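Local coordinates for eukaryotic translation initiation factor 5A-2 (Arabidopsis thaliana, PDB 3HKS), which binds between the ribosomal exit and peptidyl sites and promotes translation elongation and termination, rescuing stalled ribosomes, notably on polyproline-containing peptides, at residues 29-34 and 65-70. Numbering follows the deposited sequence.
Sequences QSAGNI and CHFVAI
The carbonyl oxygen of A31 is the polar atom where 29-34 and 65-70 come together: it accepts the backbone N-H of I34, with N to O at 3.1 Å, while two side chains of 65-70, F67 and C65, close on it. The contact belongs to the core of the SH3-like N-terminal domain of eIF-5A, where the chain leaves strand 26-30 through a short 3-10 turn, residues 31-33, and packs against strand 64-71. F67 brings its ring rim to the oxygen, CZ lying 3.5 Å from A31 O and the oxygen near the ring plane, an edge approach that would let the weakly positive C-H rim face the carbonyl. C65 SG sits 3.7 Å from the same oxygen, a van der Waals contact; with SG anti to its own carbonyl carbon (chi1 -62°), the sulfur faces the turn.

Apolar side chains supply most of the remaining contact. The methyl of A31 touches the ring at CE2 and CZ, 4.0 Å from each, and I34 meets the ring obliquely at CE1, its CB 3.7 Å from F67 CE1 with the CG2 methyl equally close. The side chains of I34 and F67 cross at about a right angle. No hydrogen bond joins the two segments. Strand 87-103 also borders this core, C88 touching both A31 and F67, and I40 of strand 39-42 packs on the ring as well.

Within the turn, S30 O takes the backbone N-H of N33 at 2.9 Å from N, and N33 ND2 donates to S30 OG, the hydroxyl oxygen lying 34° out of the amide plane.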
loop_
_atom_site.group_PDB
_atom_site.type_symbol
_atom_site.label_atom_id
_atom_site.label_comp_id
_atom_site.label_asym_id
_atom_site.label_seq_id
_atom_site.Cartn_x
_atom_site.Cartn_y
_atom_site.Cartn_z
ATOM N N GLN A 29 17.925 -0.018 -4.178
ATOM C CA GLN A 29 18.163 1.209 -4.931
ATOM C C GLN A 29 18.958 2.180 -4.053
ATOM O O GLN A 29 18.677 2.305 -2.859
ATOM C CB GLN A 29 16.828 1.825 -5.354
ATOM C CG GLN A 29 16.929 3.107 -6.179
ATOM C CD GLN A 29 15.563 3.584 -6.620
ATOM O OE1 GLN A 29 14.588 3.445 -5.886
ATOM N NE2 GLN A 29 15.478 4.128 -7.833
ATOM N N SER A 30 19.950 2.845 -4.642
ATOM C CA SER A 30 20.841 3.713 -3.886
ATOM C C SER A 30 20.028 4.820 -3.254
ATOM O O SER A 30 19.117 5.354 -3.891
ATOM C CB SER A 30 21.967 4.273 -4.753
ATOM O OG SER A 30 21.460 5.154 -5.741
ATOM N N ALA A 31 20.348 5.147 -1.998
ATOM C CA ALA A 31 19.626 6.180 -1.257
ATOM C C ALA A 31 19.575 7.507 -2.005
ATOM O O ALA A 31 18.572 8.219 -1.934
ATOM C CB ALA A 31 20.222 6.357 0.134
ATOM N N GLY A 32 20.637 7.826 -2.753
ATOM C CA GLY A 32 20.701 9.066 -3.544
ATOM C C GLY A 32 19.690 9.147 -4.681
ATOM O O GLY A 32 19.434 10.225 -5.227
ATOM N N ASN A 33 19.109 8.009 -5.041
ATOM C CA ASN A 33 18.079 7.962 -6.098
ATOM C C ASN A 33 16.646 8.039 -5.561
ATOM O O ASN A 33 15.718 8.219 -6.327
ATOM C CB ASN A 33 18.246 6.709 -6.967
ATOM C CG ASN A 33 19.223 6.913 -8.112
ATOM O OD1 ASN A 33 19.079 7.839 -8.905
ATOM N ND2 ASN A 33 20.213 6.037 -8.212
ATOM N N ILE A 34 16.479 7.904 -4.249
ATOM C CA ILE A 34 15.162 7.989 -3.618
ATOM C C ILE A 34 14.625 9.423 -3.636
ATOM O O ILE A 34 15.349 10.383 -3.332
ATOM C CB ILE A 34 15.161 7.449 -2.163
ATOM C CG1 ILE A 34 15.859 6.081 -2.057
ATOM C CG2 ILE A 34 13.730 7.424 -1.574
ATOM C CD1 ILE A 34 15.100 4.922 -2.582
ATOM N N CYS A 65 21.789 10.799 3.021
ATOM C CA CYS A 65 20.375 11.114 2.790
ATOM C C CYS A 65 19.595 10.901 4.071
ATOM O O CYS A 65 19.688 9.845 4.692
ATOM C CB CYS A 65 19.802 10.244 1.679
ATOM S SG CYS A 65 20.592 10.497 0.100
ATOM N N HIS A 66 18.838 11.925 4.460
ATOM C CA HIS A 66 18.026 11.893 5.666
ATOM C C HIS A 66 16.569 11.750 5.231
ATOM O O HIS A 66 16.019 12.642 4.592
ATOM C CB HIS A 66 18.221 13.194 6.479
ATOM C CG HIS A 66 19.649 13.487 6.837
ATOM N ND1 HIS A 66 20.058 13.733 8.131
ATOM C CD2 HIS A 66 20.768 13.556 6.073
ATOM C CE1 HIS A 66 21.362 13.942 8.148
ATOM N NE2 HIS A 66 21.818 13.837 6.913
ATOM N N PHE A 67 15.949 10.630 5.580
ATOM C CA PHE A 67 14.568 10.351 5.153
ATOM C C PHE A 67 13.549 10.547 6.259
ATOM O O PHE A 67 13.750 10.096 7.390
ATOM C CB PHE A 67 14.441 8.918 4.615
ATOM C CG PHE A 67 15.275 8.661 3.400
ATOM C CD1 PHE A 67 14.986 9.286 2.201
ATOM C CD2 PHE A 67 16.367 7.808 3.461
ATOM C CE1 PHE A 67 15.768 9.064 1.074
ATOM C CE2 PHE A 67 17.152 7.572 2.330
ATOM C CZ PHE A 67 16.852 8.199 1.143
ATOM N N VAL A 68 12.445 11.206 5.917
ATOM C CA VAL A 68 11.222 11.127 6.730
ATOM C C VAL A 68 10.167 10.429 5.865
ATOM O O VAL A 68 9.934 10.825 4.728
ATOM C CB VAL A 68 10.720 12.528 7.217
ATOM C CG1 VAL A 68 9.512 12.383 8.140
ATOM C CG2 VAL A 68 11.838 13.291 7.937
ATOM N N ALA A 69 9.545 9.386 6.403
ATOM C CA ALA A 69 8.612 8.582 5.620
ATOM C C ALA A 69 7.405 8.137 6.443
ATOM O O ALA A 69 7.487 8.050 7.666
ATOM C CB ALA A 69 9.342 7.366 4.994
ATOM N N ILE A 70 6.285 7.855 5.778
ATOM C CA ILE A 70 5.043 7.492 6.487
ATOM C C ILE A 70 4.615 6.056 6.172
ATOM O O ILE A 70 4.396 5.708 5.006
ATOM C CB ILE A 70 3.880 8.493 6.163
ATOM C CG1 ILE A 70 4.298 9.953 6.436
ATOM C CG2 ILE A 70 2.576 8.109 6.908
ATOM C CD1 ILE A 70 4.564 10.299 7.883
#